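Local structure of resiniferatoxin-binding, phosphotriesterase-related protein (Rhodobacter sphaeroides 2.4.1, 3K2G) at residues T31-H36 / P205-L210; G173-I178 / R193-A198. The protein binds two zinc ions in a TIM barrel of the phosphotriesterase family and is probably a metal-dependent hydrolase acting on phosphate esters. All coordinates share one frame; numbering follows the deposited sequence.

Interaction 1: residues T31-H36 / P205-L210; sequences TLMHEH and PLMVHL. With ZN (zinc ion), chain I; ZN (zinc ion), chain J.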
loop_
_atom_site.group_PDB
_atom_site.type_symbol
_atom_site.label_atom_id
_atom_site.label_comp_id
_atom_site.label_asym_id
_atom_site.label_seq_id
_atom_site.Cartn_x
_atom_site.Cartn_y
_atom_site.Cartn_z
ATOM N N THR B 31 -20.528 -13.948 -24.136
ATOM C CA THR B 31 -19.780 -15.194 -24.036
ATOM C C THR B 31 -18.972 -15.475 -22.772
ATOM O O THR B 31 -18.466 -14.563 -22.123
ATOM C CB THR B 31 -18.792 -15.276 -25.231
ATOM O OG1 THR B 31 -19.519 -15.168 -26.461
ATOM C CG2 THR B 31 -17.994 -16.573 -25.207
ATOM N N LEU B 32 -18.854 -16.765 -22.452
ATOM C CA LEU B 32 -18.044 -17.228 -21.335
ATOM C C LEU B 32 -16.839 -17.868 -22.027
ATOM O O LEU B 32 -16.960 -18.906 -22.682
ATOM C CB LEU B 32 -18.796 -18.271 -20.492
ATOM C CG LEU B 32 -19.910 -17.787 -19.561
ATOM C CD1 LEU B 32 -20.594 -18.990 -18.904
ATOM C CD2 LEU B 32 -19.316 -16.878 -18.495
HETATM N N MSE B 33 -15.683 -17.223 -21.890
HETATM C CA MSE B 33 -14.446 -17.671 -22.516
HETATM C C MSE B 33 -13.794 -18.931 -21.965
HETATM O O MSE B 33 -12.925 -19.515 -22.618
HETATM C CB MSE B 33 -13.407 -16.549 -22.457
HETATM C CG MSE B 33 -13.626 -15.423 -23.466
HETATM SE SE MSE B 33 -13.549 -15.971 -25.280
HETATM C CE MSE B 33 -11.848 -16.874 -25.208
ATOM N N HIS B 34 -14.197 -19.367 -20.781
ATOM C CA HIS B 34 -13.541 -20.531 -20.214
ATOM C C HIS B 34 -14.426 -21.338 -19.275
ATOM O O HIS B 34 -14.540 -21.028 -18.088
ATOM C CB HIS B 34 -12.275 -20.052 -19.495
ATOM C CG HIS B 34 -11.366 -21.151 -19.053
ATOM N ND1 HIS B 34 -10.026 -21.170 -19.368
ATOM C CD2 HIS B 34 -11.589 -22.243 -18.283
ATOM C CE1 HIS B 34 -9.459 -22.225 -18.810
ATOM N NE2 HIS B 34 -10.386 -22.891 -18.145
ATOM N N GLU B 35 -15.035 -22.386 -19.816
ATOM C CA GLU B 35 -15.913 -23.254 -19.033
ATOM C C GLU B 35 -15.758 -24.699 -19.485
ATOM O O GLU B 35 -15.478 -24.965 -20.655
ATOM C CB GLU B 35 -17.379 -22.864 -19.231
ATOM C CG GLU B 35 -17.717 -21.410 -18.974
ATOM C CD GLU B 35 -17.522 -21.000 -17.523
ATOM O OE1 GLU B 35 -17.662 -21.862 -16.630
ATOM O OE2 GLU B 35 -17.243 -19.805 -17.279
ATOM N N HIS B 36 -15.934 -25.635 -18.557
ATOM C CA HIS B 36 -15.864 -27.044 -18.909
ATOM C C HIS B 36 -17.290 -27.548 -18.786
ATOM O O HIS B 36 -17.926 -27.369 -17.744
ATOM C CB HIS B 36 -14.942 -27.791 -17.953
ATOM C CG HIS B 36 -13.525 -27.323 -18.010
ATOM N ND1 HIS B 36 -12.649 -27.726 -18.993
ATOM C CD2 HIS B 36 -12.851 -26.433 -17.244
ATOM C CE1 HIS B 36 -11.496 -27.104 -18.833
ATOM N NE2 HIS B 36 -11.594 -26.313 -17.780
ATOM N N PRO B 205 -6.785 -18.720 -32.127
ATOM C CA PRO B 205 -6.381 -18.170 -30.828
ATOM C C PRO B 205 -5.673 -19.238 -29.998
ATOM O O PRO B 205 -5.897 -20.430 -30.193
ATOM C CB PRO B 205 -7.707 -17.760 -30.197
ATOM C CG PRO B 205 -8.568 -17.446 -31.376
ATOM C CD PRO B 205 -8.235 -18.564 -32.328
ATOM N N LEU B 206 -4.829 -18.799 -29.071
ATOM C CA LEU B 206 -4.084 -19.704 -28.201
ATOM C C LEU B 206 -4.411 -19.385 -26.743
ATOM O O LEU B 206 -4.341 -18.233 -26.316
ATOM C CB LEU B 206 -2.581 -19.553 -28.446
ATOM C CG LEU B 206 -1.633 -20.335 -27.531
ATOM C CD1 LEU B 206 -1.824 -21.835 -27.747
ATOM C CD2 LEU B 206 -0.191 -19.933 -27.825
HETATM N N MSE B 207 -4.772 -20.412 -25.985
HETATM C CA MSE B 207 -5.129 -20.248 -24.583
HETATM C C MSE B 207 -4.200 -21.098 -23.733
HETATM O O MSE B 207 -4.051 -22.300 -23.967
HETATM C CB MSE B 207 -6.583 -20.668 -24.365
HETATM C CG MSE B 207 -7.092 -20.487 -22.931
HETATM SE SE MSE B 207 -8.932 -20.942 -22.780
HETATM C CE MSE B 207 -9.696 -19.355 -23.590
ATOM N N VAL B 208 -3.576 -20.468 -22.746
ATOM C CA VAL B 208 -2.635 -21.162 -21.886
ATOM C C VAL B 208 -3.002 -21.173 -20.406
ATOM O O VAL B 208 -3.246 -20.129 -19.795
ATOM C CB VAL B 208 -1.218 -20.550 -22.028
ATOM C CG1 VAL B 208 -0.216 -21.342 -21.205
ATOM C CG2 VAL B 208 -0.796 -20.546 -23.493
ATOM N N HIS B 209 -3.020 -22.375 -19.837
ATOM C CA HIS B 209 -3.310 -22.567 -18.425
ATOM C C HIS B 209 -2.070 -22.155 -17.632
ATOM O O HIS B 209 -0.961 -22.613 -17.898
ATOM C CB HIS B 209 -3.621 -24.035 -18.134
ATOM C CG HIS B 209 -3.478 -24.410 -16.689
ATOM N ND1 HIS B 209 -4.562 -24.646 -15.873
ATOM C CD2 HIS B 209 -2.381 -24.566 -15.910
ATOM C CE1 HIS B 209 -4.142 -24.927 -14.653
ATOM N NE2 HIS B 209 -2.820 -24.884 -14.646
ATOM N N LEU B 210 -2.270 -21.294 -16.644
ATOM C CA LEU B 210 -1.177 -20.838 -15.786
ATOM C C LEU B 210 -1.400 -21.346 -14.383
ATOM O O LEU B 210 -2.538 -21.599 -13.973
ATOM C CB LEU B 210 -1.106 -19.321 -15.749
ATOM C CG LEU B 210 -0.698 -18.543 -17.002
ATOM C CD1 LEU B 210 -0.760 -17.027 -16.757
ATOM C CD2 LEU B 210 0.704 -18.953 -17.381
HETATM ZN ZN ZN I . -10.175 -24.838 -17.060
HETATM ZN ZN ZN J . -6.681 -24.669 -16.106
HETATM O O HOH W 1 -8.748 -24.986 -15.721
HETATM O O HOH W 2 -7.032 -25.326 -13.816
#

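Interaction 2: residues G173-I178 / R193-A198; sequences GLIGEI and RGAARA. With ZN (zinc ion), chain I; ZN (zinc ion), chain J.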
loop_
_atom_site.group_PDB
_atom_site.type_symbol
_atom_site.label_atom_id
_atom_site.label_comp_id
_atom_site.label_asym_id
_atom_site.label_seq_id
_atom_site.Cartn_x
_atom_site.Cartn_y
_atom_site.Cartn_z
ATOM N N GLY B 173 -11.910 -24.421 -32.620
ATOM C CA GLY B 173 -11.995 -22.996 -32.890
ATOM C C GLY B 173 -11.011 -22.219 -32.047
ATOM O O GLY B 173 -10.866 -21.006 -32.172
ATOM N N LEU B 174 -10.326 -22.944 -31.176
ATOM C CA LEU B 174 -9.335 -22.357 -30.293
ATOM C C LEU B 174 -8.321 -23.442 -30.000
ATOM O O LEU B 174 -8.644 -24.628 -30.005
ATOM C CB LEU B 174 -9.995 -21.870 -28.994
ATOM C CG LEU B 174 -9.228 -21.995 -27.671
ATOM C CD1 LEU B 174 -9.303 -20.697 -26.910
ATOM C CD2 LEU B 174 -9.813 -23.129 -26.841
ATOM N N ILE B 175 -7.086 -23.035 -29.768
ATOM C CA ILE B 175 -6.032 -23.979 -29.458
ATOM C C ILE B 175 -5.858 -23.980 -27.962
ATOM O O ILE B 175 -5.202 -23.083 -27.425
ATOM C CB ILE B 175 -4.683 -23.553 -30.068
ATOM C CG1 ILE B 175 -4.790 -23.514 -31.591
ATOM C CG2 ILE B 175 -3.581 -24.488 -29.586
ATOM C CD1 ILE B 175 -3.482 -23.258 -32.308
ATOM N N GLY B 176 -6.428 -24.932 -27.240
ATOM C CA GLY B 176 -6.139 -24.795 -25.836
ATOM C C GLY B 176 -6.738 -25.216 -24.519
ATOM O O GLY B 176 -7.693 -25.971 -24.368
ATOM N N GLU B 177 -6.025 -24.630 -23.563
ATOM C CA GLU B 177 -6.093 -24.766 -22.133
ATOM C C GLU B 177 -4.845 -25.646 -22.166
ATOM O O GLU B 177 -4.883 -26.831 -21.838
ATOM C CB GLU B 177 -7.308 -25.556 -21.644
ATOM C CG GLU B 177 -7.125 -26.178 -20.239
ATOM C CD GLU B 177 -7.669 -25.344 -19.081
ATOM O OE1 GLU B 177 -6.894 -24.588 -18.454
ATOM O OE2 GLU B 177 -8.880 -25.459 -18.796
ATOM N N ILE B 178 -3.749 -25.069 -22.663
ATOM C CA ILE B 178 -2.492 -25.800 -22.740
ATOM C C ILE B 178 -1.893 -25.800 -21.344
ATOM O O ILE B 178 -1.747 -24.748 -20.729
ATOM C CB ILE B 178 -1.484 -25.153 -23.715
ATOM C CG1 ILE B 178 -2.103 -24.986 -25.108
ATOM C CG2 ILE B 178 -0.236 -26.028 -23.811
ATOM C CD1 ILE B 178 -2.529 -26.290 -25.775
ATOM N N ARG B 193 5.264 -25.331 -27.069
ATOM C CA ARG B 193 5.943 -24.960 -28.307
ATOM C C ARG B 193 5.153 -25.483 -29.503
ATOM O O ARG B 193 4.993 -24.784 -30.504
ATOM C CB ARG B 193 7.370 -25.521 -28.333
ATOM C CG ARG B 193 8.322 -24.854 -27.347
ATOM C CD ARG B 193 9.751 -25.355 -27.528
ATOM N NE ARG B 193 10.703 -24.687 -26.641
ATOM C CZ ARG B 193 11.043 -23.404 -26.725
ATOM N NH1 ARG B 193 10.513 -22.629 -27.659
ATOM N NH2 ARG B 193 11.913 -22.889 -25.869
ATOM N N GLY B 194 4.648 -26.707 -29.391
ATOM C CA GLY B 194 3.866 -27.281 -30.472
ATOM C C GLY B 194 2.572 -26.504 -30.652
ATOM O O GLY B 194 2.092 -26.311 -31.772
ATOM N N ALA B 195 2.004 -26.051 -29.540
ATOM C CA ALA B 195 0.768 -25.285 -29.590
ATOM C C ALA B 195 1.011 -23.931 -30.260
ATOM O O ALA B 195 0.205 -23.484 -31.073
ATOM C CB ALA B 195 0.216 -25.086 -28.184
ATOM N N ALA B 196 2.124 -23.282 -29.922
ATOM C CA ALA B 196 2.443 -21.983 -30.504
ATOM C C ALA B 196 2.693 -22.125 -32.001
ATOM O O ALA B 196 2.306 -21.261 -32.783
ATOM C CB ALA B 196 3.664 -21.382 -29.822
ATOM N N ARG B 197 3.343 -23.213 -32.401
ATOM C CA ARG B 197 3.602 -23.431 -33.816
ATOM C C ARG B 197 2.273 -23.659 -34.512
ATOM O O ARG B 197 2.079 -23.251 -35.657
ATOM C CB ARG B 197 4.547 -24.622 -34.013
ATOM C CG ARG B 197 5.938 -24.337 -33.467
ATOM C CD ARG B 197 6.907 -25.499 -33.631
ATOM N NE ARG B 197 8.141 -25.253 -32.886
ATOM C CZ ARG B 197 9.106 -26.152 -32.708
ATOM N NH1 ARG B 197 8.987 -27.366 -33.227
ATOM N NH2 ARG B 197 10.185 -25.842 -31.996
ATOM N N ALA B 198 1.341 -24.297 -33.811
ATOM C CA ALA B 198 0.023 -24.546 -34.379
ATOM C C ALA B 198 -0.714 -23.221 -34.487
ATOM O O ALA B 198 -1.548 -23.036 -35.374
ATOM C CB ALA B 198 -0.764 -25.518 -33.501
HETATM ZN ZN ZN I . -10.175 -24.838 -17.060
HETATM ZN ZN ZN J . -6.681 -24.669 -16.106
HETATM O O HOH W 1 -8.748 -24.986 -15.721
HETATM O O HOH W 2 -7.032 -25.326 -13.816
#

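Interaction 1: residues T31-H36 / P205-L210
Met-207, a selenomethionine, reaches from strand 206-208 into the barrel interior and meets Met-33 and His-34. Its CB points toward 31-36. CG lies anti to the backbone N (chi1 -178°), and chi2 is also extended, which carries the selenium straight across to the other segment. SE then sits 3.6 Å from ND1 of His-34. It lies oblique to the imidazole, 57° off the ring normal and 4.5 Å from the ring centroid. A bend at chi3 turns the terminal methyl to Met-33, itself a selenomethionine. There CE of Met-207 lies 3.4 Å from the backbone O of Met-33 and 3.7 Å from CE of Met-33.

NE2 of His-34 and NE2 of His-36 bind the same zinc ion, each at 2.2 Å, with Glu-177 and Asp-304. His-209 ND1 holds the second zinc ion at 2.1 Å, with His-238. The metal link between the segments is indirect, through bridging water 1 and Glu-177, which binds both zinc ions. No hydrogen bond crosses directly, and the buried Met-33 O has no polar partner. Selenium packs obliquely beside ND1 of the His-34 ring but need not satisfy it, because ND1 has a hydrogen bond to another part of the protein.

Interaction 2: residues G173-I178 / R193-A198
Ile-175 and Ile-178 of the strand pack on Ala-195 and Ala-198 of the helix. CD1 of Ile-175 lies 3.5 Å from the carbonyl C of Ala-198 and 3.7 Å from CB of Ala-198. The other branch of Ile-175, CG2, faces Ala-195, with 4.1 Å between CG2 and the alanine CB. Ile-178 comes to that same methyl from further along the strand, its CD1 3.8 Å from Ala-195 CB. CG1 of Ile-178 is anti to the carbonyl carbon (chi1 -55°), and a bent chi2 (-61°) leaves both CG1 and CD1 beside the alanine. The side chains meet by apolar contact alone, and no hydrogen bond crosses.

Small methyls let helix residues 193-198 lie close, their axis 9.2 Å from that of strand 175-178 and nearly antiparallel to it, at 158°. Further out, Leu-206 of the next strand touches both isoleucines and Ala-195. Ile-157 of helix 150-162 meets Ile-175 and Ala-198. Glu-177, between the isoleucines in sequence, keeps its side chain far from the helix. Its OE1 binds the zinc of His-209 at 2.4 Å, its OE2 the zinc of His-34 and His-36 at 2.3 Å. A strand backed by its helix, with a metal ligand at its C-terminal end, is typical of TIM barrel metallo-hydrolases.

Overall arrangement
From the N terminus, 31-36 is the first segment reached. The chain next passes through strands 102-105 and 128-131 before arriving at 173-178. A short loop leads into helix 186-202, and its return onto the strand makes interaction 2. Strand 206-208 follows at once and completes a beta-alpha-beta unit beside strand 175-178. Its return to 31-36 closes the long loop of interaction 1, within which interaction 2 lies entirely. Pro-205 O to Ile-175 N, at 2.9 Å, and His-209 N to Ile-178 O, at 2.8 Å, are probable hydrogen bonds between the neighbouring strands. Interaction 1 spans the barrel interior; interaction 2 ties the barrel wall to its outer helix. Both share the zinc pair.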